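Packaging protein UL32 (Human herpesvirus 8 type M, PDB 6XF9) forms a pentameric ring required for herpesviral packaging and probably helps direct new capsids to nuclear replication compartments, so controlling genome cleavage and packaging. Local coordinates at residues P68-C82 against A95-F107. Sequence-based numbering, arbitrary orientation.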
ATOM      1  N   PRO D  68       4.114  54.637 -30.477  1.00110.86           N
ATOM      2  CA  PRO D  68       4.998  54.421 -31.626  1.00110.52           C
ATOM      3  C   PRO D  68       4.378  53.475 -32.648  1.00109.62           C
ATOM      4  O   PRO D  68       3.174  53.220 -32.600  1.00109.96           O
ATOM      5  CB  PRO D  68       6.234  53.778 -30.996  1.00107.36           C
ATOM      6  CG  PRO D  68       6.251  54.301 -29.600  1.00107.48           C
ATOM      7  CD  PRO D  68       4.809  54.430 -29.194  1.00108.61           C
ATOM      8  N   MET D  69       5.197  52.962 -33.561  1.00161.56           N
ATOM      9  CA  MET D  69       4.720  52.046 -34.589  1.00160.85           C
ATOM     10  C   MET D  69       5.683  50.901 -34.841  1.00157.89           C
ATOM     11  O   MET D  69       5.387  49.984 -35.607  1.00157.01           O
ATOM     12  CB  MET D  69       4.455  52.802 -35.894  1.00164.25           C
ATOM     13  CG  MET D  69       3.451  53.936 -35.762  1.00167.67           C
ATOM     14  SD  MET D  69       1.836  53.375 -35.189  1.00167.04           S
ATOM     15  CE  MET D  69       1.384  52.243 -36.502  1.00166.43           C
ATOM     16  N   GLY D  70       6.840  50.957 -34.194  1.00 80.00           N
ATOM     17  CA  GLY D  70       7.838  49.953 -34.403  1.00 77.70           C
ATOM     18  C   GLY D  70       8.259  49.346 -33.111  1.00 74.99           C
ATOM     19  O   GLY D  70       9.152  48.561 -33.125  1.00 73.01           O
ATOM     20  N   PHE D  71       7.712  49.810 -32.001  1.00 74.99           N
ATOM     21  CA  PHE D  71       7.986  49.241 -30.725  1.00 72.62           C
ATOM     22  C   PHE D  71       7.410  47.880 -30.719  1.00 70.48           C
ATOM     23  O   PHE D  71       8.013  46.962 -30.269  1.00 68.34           O
ATOM     24  CB  PHE D  71       7.276  49.991 -29.648  1.00 73.78           C
ATOM     25  CG  PHE D  71       7.297  49.313 -28.317  1.00 71.55           C
ATOM     26  CD1 PHE D  71       8.452  49.193 -27.615  1.00 70.45           C
ATOM     27  CD2 PHE D  71       6.157  48.833 -27.771  1.00 70.97           C
ATOM     28  CE1 PHE D  71       8.467  48.598 -26.392  1.00 68.97           C
ATOM     29  CE2 PHE D  71       6.159  48.240 -26.550  1.00 69.31           C
ATOM     30  CZ  PHE D  71       7.314  48.123 -25.862  1.00 68.59           C
ATOM     31  N   PHE D  72       6.232  47.740 -31.268  1.00 73.30           N
ATOM     32  CA  PHE D  72       5.648  46.412 -31.189  1.00 71.28           C
ATOM     33  C   PHE D  72       6.430  45.421 -32.032  1.00 69.94           C
ATOM     34  O   PHE D  72       6.419  44.222 -31.741  1.00 68.61           O
ATOM     35  CB  PHE D  72       4.218  46.457 -31.694  1.00 72.72           C
ATOM     36  CG  PHE D  72       3.300  47.282 -30.858  1.00 74.35           C
ATOM     37  CD1 PHE D  72       2.773  46.782 -29.681  1.00 73.20           C
ATOM     38  CD2 PHE D  72       2.963  48.578 -31.251  1.00 77.51           C
ATOM     39  CE1 PHE D  72       1.902  47.541 -28.916  1.00 74.88           C
ATOM     40  CE2 PHE D  72       2.094  49.357 -30.482  1.00 79.22           C
ATOM     41  CZ  PHE D  72       1.562  48.837 -29.310  1.00 77.72           C
ATOM     42  N   GLU D  73       7.090  45.895 -33.089  1.00 75.59           N
ATOM     43  CA  GLU D  73       7.895  45.014 -33.922  1.00 74.41           C
ATOM     44  C   GLU D  73       9.280  44.783 -33.348  1.00 72.92           C
ATOM     45  O   GLU D  73       9.870  43.727 -33.592  1.00 71.84           O
ATOM     46  CB  GLU D  73       8.039  45.568 -35.335  1.00 76.76           C
ATOM     47  CG  GLU D  73       6.774  45.600 -36.149  1.00 78.50           C
ATOM     48  CD  GLU D  73       7.003  46.261 -37.504  1.00 81.41           C
ATOM     49  OE1 GLU D  73       6.259  45.915 -38.460  1.00 82.55           O
ATOM     50  OE2 GLU D  73       7.964  47.070 -37.626  1.00 82.49           O
ATOM     51  N   ASP D  74       9.837  45.742 -32.610  1.00 66.21           N
ATOM     52  CA  ASP D  74      11.149  45.458 -32.036  1.00 65.14           C
ATOM     53  C   ASP D  74      11.023  44.552 -30.825  1.00 63.81           C
ATOM     54  O   ASP D  74      11.864  43.671 -30.613  1.00 63.03           O
ATOM     55  CB  ASP D  74      11.887  46.750 -31.662  1.00 66.60           C
ATOM     56  CG  ASP D  74      12.272  47.582 -32.875  1.00 68.97           C
ATOM     57  OD1 ASP D  74      12.859  47.027 -33.844  1.00 68.67           O
ATOM     58  OD2 ASP D  74      12.021  48.807 -32.827  1.00 71.36           O
ATOM     59  N   TYR D  75       9.986  44.763 -30.014  1.00 50.14           N
ATOM     60  CA  TYR D  75       9.738  43.856 -28.903  1.00 49.37           C
ATOM     61  C   TYR D  75       9.441  42.455 -29.422  1.00 48.69           C
ATOM     62  O   TYR D  75       9.915  41.465 -28.857  1.00 48.00           O
ATOM     63  CB  TYR D  75       8.608  44.393 -28.026  1.00 49.89           C
ATOM     64  CG  TYR D  75       8.105  43.441 -26.968  1.00 49.38           C
ATOM     65  CD1 TYR D  75       8.924  43.003 -25.924  1.00 48.87           C
ATOM     66  CD2 TYR D  75       6.795  43.002 -26.991  1.00 49.60           C
ATOM     67  CE1 TYR D  75       8.435  42.114 -24.949  1.00 48.37           C
ATOM     68  CE2 TYR D  75       6.303  42.134 -26.035  1.00 49.30           C
ATOM     69  CZ  TYR D  75       7.111  41.685 -25.018  1.00 48.65           C
ATOM     70  OH  TYR D  75       6.555  40.811 -24.079  1.00 48.57           O
ATOM     71  N   ALA D  76       8.670  42.353 -30.507  1.00 55.47           N
ATOM     72  CA  ALA D  76       8.366  41.044 -31.077  1.00 54.88           C
ATOM     73  C   ALA D  76       9.599  40.355 -31.646  1.00 54.63           C
ATOM     74  O   ALA D  76       9.609  39.125 -31.755  1.00 54.49           O
ATOM     75  CB  ALA D  76       7.292  41.160 -32.150  1.00 55.96           C
ATOM     76  N   CYS D  77      10.629  41.101 -32.060  1.00 62.72           N
ATOM     77  CA  CYS D  77      11.863  40.436 -32.485  1.00 62.23           C
ATOM     78  C   CYS D  77      12.597  39.839 -31.305  1.00 61.51           C
ATOM     79  O   CYS D  77      13.098  38.712 -31.381  1.00 61.23           O
ATOM     80  CB  CYS D  77      12.788  41.398 -33.210  1.00 62.76           C
ATOM     81  SG  CYS D  77      12.329  41.602 -34.870  1.00 63.94           S
ATOM     82  N   LEU D  78      12.713  40.608 -30.220  1.00 50.36           N
ATOM     83  CA  LEU D  78      13.298  40.090 -28.990  1.00 49.90           C
ATOM     84  C   LEU D  78      12.595  38.813 -28.559  1.00 49.38           C
ATOM     85  O   LEU D  78      13.241  37.798 -28.271  1.00 49.11           O
ATOM     86  CB  LEU D  78      13.192  41.138 -27.893  1.00 50.33           C
ATOM     87  CG  LEU D  78      13.705  40.662 -26.550  1.00 50.08           C
ATOM     88  CD1 LEU D  78      15.105  40.119 -26.680  1.00 50.29           C
ATOM     89  CD2 LEU D  78      13.600  41.772 -25.524  1.00 50.82           C
ATOM     90  N   CYS D  79      11.259  38.835 -28.543  1.00 54.67           N
ATOM     91  CA  CYS D  79      10.511  37.637 -28.195  1.00 54.29           C
ATOM     92  C   CYS D  79      10.862  36.466 -29.116  1.00 54.35           C
ATOM     93  O   CYS D  79      11.147  35.363 -28.644  1.00 54.23           O
ATOM     94  CB  CYS D  79       9.017  37.940 -28.216  1.00 54.80           C
ATOM     95  SG  CYS D  79       8.557  39.087 -26.905  1.00 55.32           S
ATOM     96  N   PHE D  80      10.895  36.683 -30.426  1.00 47.65           N
ATOM     97  CA  PHE D  80      11.212  35.577 -31.330  1.00 47.80           C
ATOM     98  C   PHE D  80      12.576  34.982 -31.007  1.00 47.37           C
ATOM     99  O   PHE D  80      12.755  33.762 -31.055  1.00 47.54           O
ATOM    100  CB  PHE D  80      11.167  36.057 -32.779  1.00 48.36           C
ATOM    101  CG  PHE D  80      11.353  34.973 -33.792  1.00 48.62           C
ATOM    102  CD1 PHE D  80      10.293  34.183 -34.185  1.00 49.48           C
ATOM    103  CD2 PHE D  80      12.575  34.768 -34.373  1.00 48.57           C
ATOM    104  CE1 PHE D  80      10.462  33.183 -35.134  1.00 50.06           C
ATOM    105  CE2 PHE D  80      12.756  33.776 -35.328  1.00 49.18           C
ATOM    106  CZ  PHE D  80      11.700  32.982 -35.709  1.00 49.76           C
ATOM    107  N   PHE D  81      13.553  35.830 -30.690  1.00 44.31           N
ATOM    108  CA  PHE D  81      14.891  35.339 -30.388  1.00 44.30           C
ATOM    109  C   PHE D  81      14.893  34.506 -29.121  1.00 43.94           C
ATOM    110  O   PHE D  81      15.515  33.439 -29.067  1.00 44.17           O
ATOM    111  CB  PHE D  81      15.858  36.519 -30.250  1.00 44.69           C
ATOM    112  CG  PHE D  81      16.525  36.911 -31.540  1.00 45.24           C
ATOM    113  CD1 PHE D  81      15.774  37.229 -32.659  1.00 45.26           C
ATOM    114  CD2 PHE D  81      17.908  37.022 -31.610  1.00 45.85           C
ATOM    115  CE1 PHE D  81      16.381  37.589 -33.844  1.00 45.78           C
ATOM    116  CE2 PHE D  81      18.519  37.393 -32.799  1.00 46.40           C
ATOM    117  CZ  PHE D  81      17.746  37.678 -33.914  1.00 46.30           C
ATOM    118  N   CYS D  82      14.193  34.973 -28.092  1.00 51.21           N
ATOM    119  CA  CYS D  82      14.135  34.229 -26.840  1.00 50.73           C
ATOM    120  C   CYS D  82      13.521  32.854 -27.056  1.00 50.74           C
ATOM    121  O   CYS D  82      14.023  31.852 -26.545  1.00 50.92           O
ATOM    122  CB  CYS D  82      13.321  35.023 -25.826  1.00 50.60           C
ATOM    123  SG  CYS D  82      14.131  36.524 -25.254  1.00 51.20           S
ATOM    124  N   ALA D  95      18.673  39.296 -23.286  1.00 53.79           N
ATOM    125  CA  ALA D  95      17.329  39.855 -23.197  1.00 52.70           C
ATOM    126  C   ALA D  95      17.313  41.120 -22.340  1.00 54.32           C
ATOM    127  O   ALA D  95      16.524  42.030 -22.598  1.00 54.15           O
ATOM    128  CB  ALA D  95      16.363  38.811 -22.643  1.00 51.40           C
ATOM    129  N   ALA D  96      18.161  41.196 -21.308  1.00 56.18           N
ATOM    130  CA  ALA D  96      18.245  42.429 -20.532  1.00 58.06           C
ATOM    131  C   ALA D  96      18.743  43.573 -21.399  1.00 58.80           C
ATOM    132  O   ALA D  96      18.087  44.616 -21.508  1.00 58.93           O
ATOM    133  CB  ALA D  96      19.180  42.250 -19.341  1.00 60.51           C
ATOM    134  N   ALA D  97      19.886  43.368 -22.063  1.00 59.43           N
ATOM    135  CA  ALA D  97      20.467  44.401 -22.913  1.00 59.97           C
ATOM    136  C   ALA D  97      19.488  44.842 -23.991  1.00 58.41           C
ATOM    137  O   ALA D  97      19.229  46.039 -24.157  1.00 59.11           O
ATOM    138  CB  ALA D  97      21.764  43.887 -23.542  1.00 60.47           C
ATOM    139  N   ASP D  98      18.891  43.886 -24.703  1.00 71.88           N
ATOM    140  CA  ASP D  98      18.003  44.250 -25.796  1.00 70.58           C
ATOM    141  C   ASP D  98      16.718  44.890 -25.286  1.00 70.56           C
ATOM    142  O   ASP D  98      16.052  45.602 -26.046  1.00 70.56           O
ATOM    143  CB  ASP D  98      17.675  43.032 -26.665  1.00 69.12           C
ATOM    144  CG  ASP D  98      18.930  42.304 -27.190  1.00 69.56           C
ATOM    145  OD1 ASP D  98      20.037  42.906 -27.258  1.00 70.82           O
ATOM    146  OD2 ASP D  98      18.786  41.122 -27.595  1.00 68.60           O
ATOM    147  N   LEU D  99      16.339  44.638 -24.029  1.00 63.47           N
ATOM    148  CA  LEU D  99      15.193  45.340 -23.456  1.00 63.62           C
ATOM    149  C   LEU D  99      15.546  46.788 -23.118  1.00 65.42           C
ATOM    150  O   LEU D  99      14.709  47.680 -23.273  1.00 65.74           O
ATOM    151  CB  LEU D  99      14.669  44.600 -22.222  1.00 63.31           C
ATOM    152  CG  LEU D  99      13.358  45.191 -21.698  1.00 63.55           C
ATOM    153  CD1 LEU D  99      12.261  44.903 -22.665  1.00 62.17           C
ATOM    154  CD2 LEU D  99      12.998  44.652 -20.334  1.00 63.86           C
ATOM    155  N   CYS D 100      16.755  47.038 -22.603  1.00 80.76           N
ATOM    156  CA  CYS D 100      17.256  48.409 -22.528  1.00 82.56           C
ATOM    157  C   CYS D 100      17.155  49.117 -23.871  1.00 82.16           C
ATOM    158  O   CYS D 100      16.518  50.169 -24.001  1.00 82.81           O
ATOM    159  CB  CYS D 100      18.712  48.433 -22.075  1.00 84.18           C
ATOM    160  SG  CYS D 100      18.950  48.618 -20.354  1.00 86.60           S
ATOM    161  N   GLU D 101      17.786  48.537 -24.888  1.00 63.35           N
ATOM    162  CA  GLU D 101      17.847  49.183 -26.185  1.00 63.17           C
ATOM    163  C   GLU D 101      16.451  49.511 -26.688  1.00 62.70           C
ATOM    164  O   GLU D 101      16.199  50.629 -27.139  1.00 64.07           O
ATOM    165  CB  GLU D 101      18.592  48.270 -27.148  1.00 62.29           C
ATOM    166  CG  GLU D 101      18.706  48.743 -28.561  1.00 62.51           C
ATOM    167  CD  GLU D 101      19.678  49.872 -28.750  1.00 64.48           C
ATOM    168  OE1 GLU D 101      20.397  50.248 -27.798  1.00 65.58           O
ATOM    169  OE2 GLU D 101      19.745  50.363 -29.894  1.00 65.67           O
ATOM    170  N   ILE D 102      15.512  48.570 -26.557  1.00 55.85           N
ATOM    171  CA  ILE D 102      14.152  48.826 -27.020  1.00 55.58           C
ATOM    172  C   ILE D 102      13.545  49.996 -26.259  1.00 57.15           C
ATOM    173  O   ILE D 102      12.738  50.754 -26.810  1.00 58.49           O
ATOM    174  CB  ILE D 102      13.294  47.554 -26.903  1.00 53.89           C
ATOM    175  CG1 ILE D 102      13.702  46.553 -27.972  1.00 52.80           C
ATOM    176  CG2 ILE D 102      11.804  47.866 -27.042  1.00 53.97           C
ATOM    177  CD1 ILE D 102      13.164  45.189 -27.706  1.00 51.70           C
ATOM    178  N   MET D 103      13.940  50.186 -24.994  1.00 74.74           N
ATOM    179  CA  MET D 103      13.363  51.258 -24.183  1.00 76.39           C
ATOM    180  C   MET D 103      13.949  52.626 -24.522  1.00 78.69           C
ATOM    181  O   MET D 103      13.229  53.631 -24.489  1.00 80.78           O
ATOM    182  CB  MET D 103      13.604  50.986 -22.694  1.00 76.70           C
ATOM    183  CG  MET D 103      12.870  49.804 -22.123  1.00 75.46           C
ATOM    184  SD  MET D 103      11.131  50.166 -21.902  1.00 76.30           S
ATOM    185  CE  MET D 103      11.144  51.289 -20.514  1.00 78.09           C
ATOM    186  N   HIS D 104      15.242  52.678 -24.847  1.00 80.50           N
ATOM    187  CA  HIS D 104      15.873  53.923 -25.264  1.00 83.07           C
ATOM    188  C   HIS D 104      15.436  54.365 -26.658  1.00 84.64           C
ATOM    189  O   HIS D 104      15.418  55.570 -26.942  1.00 87.79           O
ATOM    190  CB  HIS D 104      17.377  53.753 -25.182  1.00 82.88           C
ATOM    191  CG  HIS D 104      17.876  53.762 -23.777  1.00 83.40           C
ATOM    192  ND1 HIS D 104      18.862  52.911 -23.329  1.00 83.04           N
ATOM    193  CD2 HIS D 104      17.487  54.489 -22.702  1.00 84.95           C
ATOM    194  CE1 HIS D 104      19.085  53.139 -22.045  1.00 84.36           C
ATOM    195  NE2 HIS D 104      18.261  54.088 -21.639  1.00 85.48           N
ATOM    196  N   LEU D 105      15.104  53.419 -27.544  1.00 63.93           N
ATOM    197  CA  LEU D 105      14.630  53.780 -28.878  1.00 65.14           C
ATOM    198  C   LEU D 105      13.226  54.353 -28.837  1.00 66.61           C
ATOM    199  O   LEU D 105      12.931  55.344 -29.520  1.00 69.66           O
ATOM    200  CB  LEU D 105      14.656  52.575 -29.814  1.00 62.93           C
ATOM    201  CG  LEU D 105      15.880  52.122 -30.591  1.00 62.39           C
ATOM    202  CD1 LEU D 105      17.107  52.067 -29.744  1.00 62.15           C
ATOM    203  CD2 LEU D 105      15.561  50.753 -31.115  1.00 60.13           C
ATOM    204  N   HIS D 106      12.329  53.723 -28.078  1.00 83.97           N
ATOM    205  CA  HIS D 106      10.910  54.014 -28.204  1.00 85.11           C
ATOM    206  C   HIS D 106      10.279  54.698 -27.000  1.00 86.23           C
ATOM    207  O   HIS D 106       9.138  55.159 -27.114  1.00 87.98           O
ATOM    208  CB  HIS D 106      10.139  52.724 -28.504  1.00 82.50           C
ATOM    209  CG  HIS D 106      10.632  52.002 -29.715  1.00 81.54           C
ATOM    210  ND1 HIS D 106       9.985  52.058 -30.928  1.00 82.86           N
ATOM    211  CD2 HIS D 106      11.709  51.202 -29.898  1.00 79.81           C
ATOM    212  CE1 HIS D 106      10.638  51.317 -31.807  1.00 81.84           C
ATOM    213  NE2 HIS D 106      11.689  50.785 -31.208  1.00 79.89           N
ATOM    214  N   PHE D 107      10.979  54.692 -25.869  1.00 84.55           N
ATOM    215  CA  PHE D 107      10.527  55.364 -24.658  1.00 85.84           C
ATOM    216  C   PHE D 107      11.713  56.028 -23.955  1.00 87.06           C
ATOM    217  O   PHE D 107      12.100  55.602 -22.868  1.00 85.69           O
ATOM    218  CB  PHE D 107       9.839  54.375 -23.715  1.00 83.35           C
ATOM    219  CG  PHE D 107       8.524  53.863 -24.228  1.00 82.69           C
ATOM    220  CD1 PHE D 107       8.468  52.732 -25.025  1.00 80.42           C
ATOM    221  CD2 PHE D 107       7.341  54.513 -23.912  1.00 84.71           C
ATOM    222  CE1 PHE D 107       7.260  52.258 -25.498  1.00 80.20           C
ATOM    223  CE2 PHE D 107       6.130  54.044 -24.381  1.00 84.32           C
ATOM    224  CZ  PHE D 107       6.088  52.915 -25.176  1.00 82.03           C
TER
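Two helices pack antiparallel here, 71-82 against 95-106, next to the zinc site of Cys52, Cys55, His130 and Cys136. The axes of these two segments are nearly antiparallel and approach to 10.3 Å. An aromatic cluster of Phe71, His106 and Phe107 closes one end. The ring of Phe107 stands edge-on to Phe71, and its CE1 lies over the centre of the Phe71 face. The two planes meet at 82°, a T-shaped pair. Phe71 in turn directs its own edge at the face of His106, with centroids 5.8 Å apart. With CG anti to the backbone N (chi1 169°), the Phe71 ring lies where it can meet both His106 and Phe107. Ile102 CG2 also touches this ring, 3.5 Å from Phe71 CE1.

The middle of the interface is knobs-into-holes packing, in a helical hairpin, the two helices being joined by the short loop 84-88. Ile102 fits among Phe71, Asp74, Tyr75 and Leu78, with its CD1 3.5 Å from Asp74 O. Leu78 fills the reciprocal hole formed by Ala95, Asp98, Leu99 and Ile102. Its CD1 lies 3.9 Å from Asp98 CB. Farther along, Cys82 SG rests on Ala95 CB at 4.1 Å.

One polar link crosses the contact. His106 NE2 donates a weak hydrogen bond to Asp74 OD2, 2.6 Å long but bent to 127°. Asp74 OD2 lies at the edge of the imidazole, near its plane, while the carboxylate plane is turned away from that of the ring. Asp74 OD1 forms a salt bridge with Arg398 of helix 391-402. Tyr75 OH hydrogen-bonds zinc ligand His130, linking helix 71-82 to the metal site.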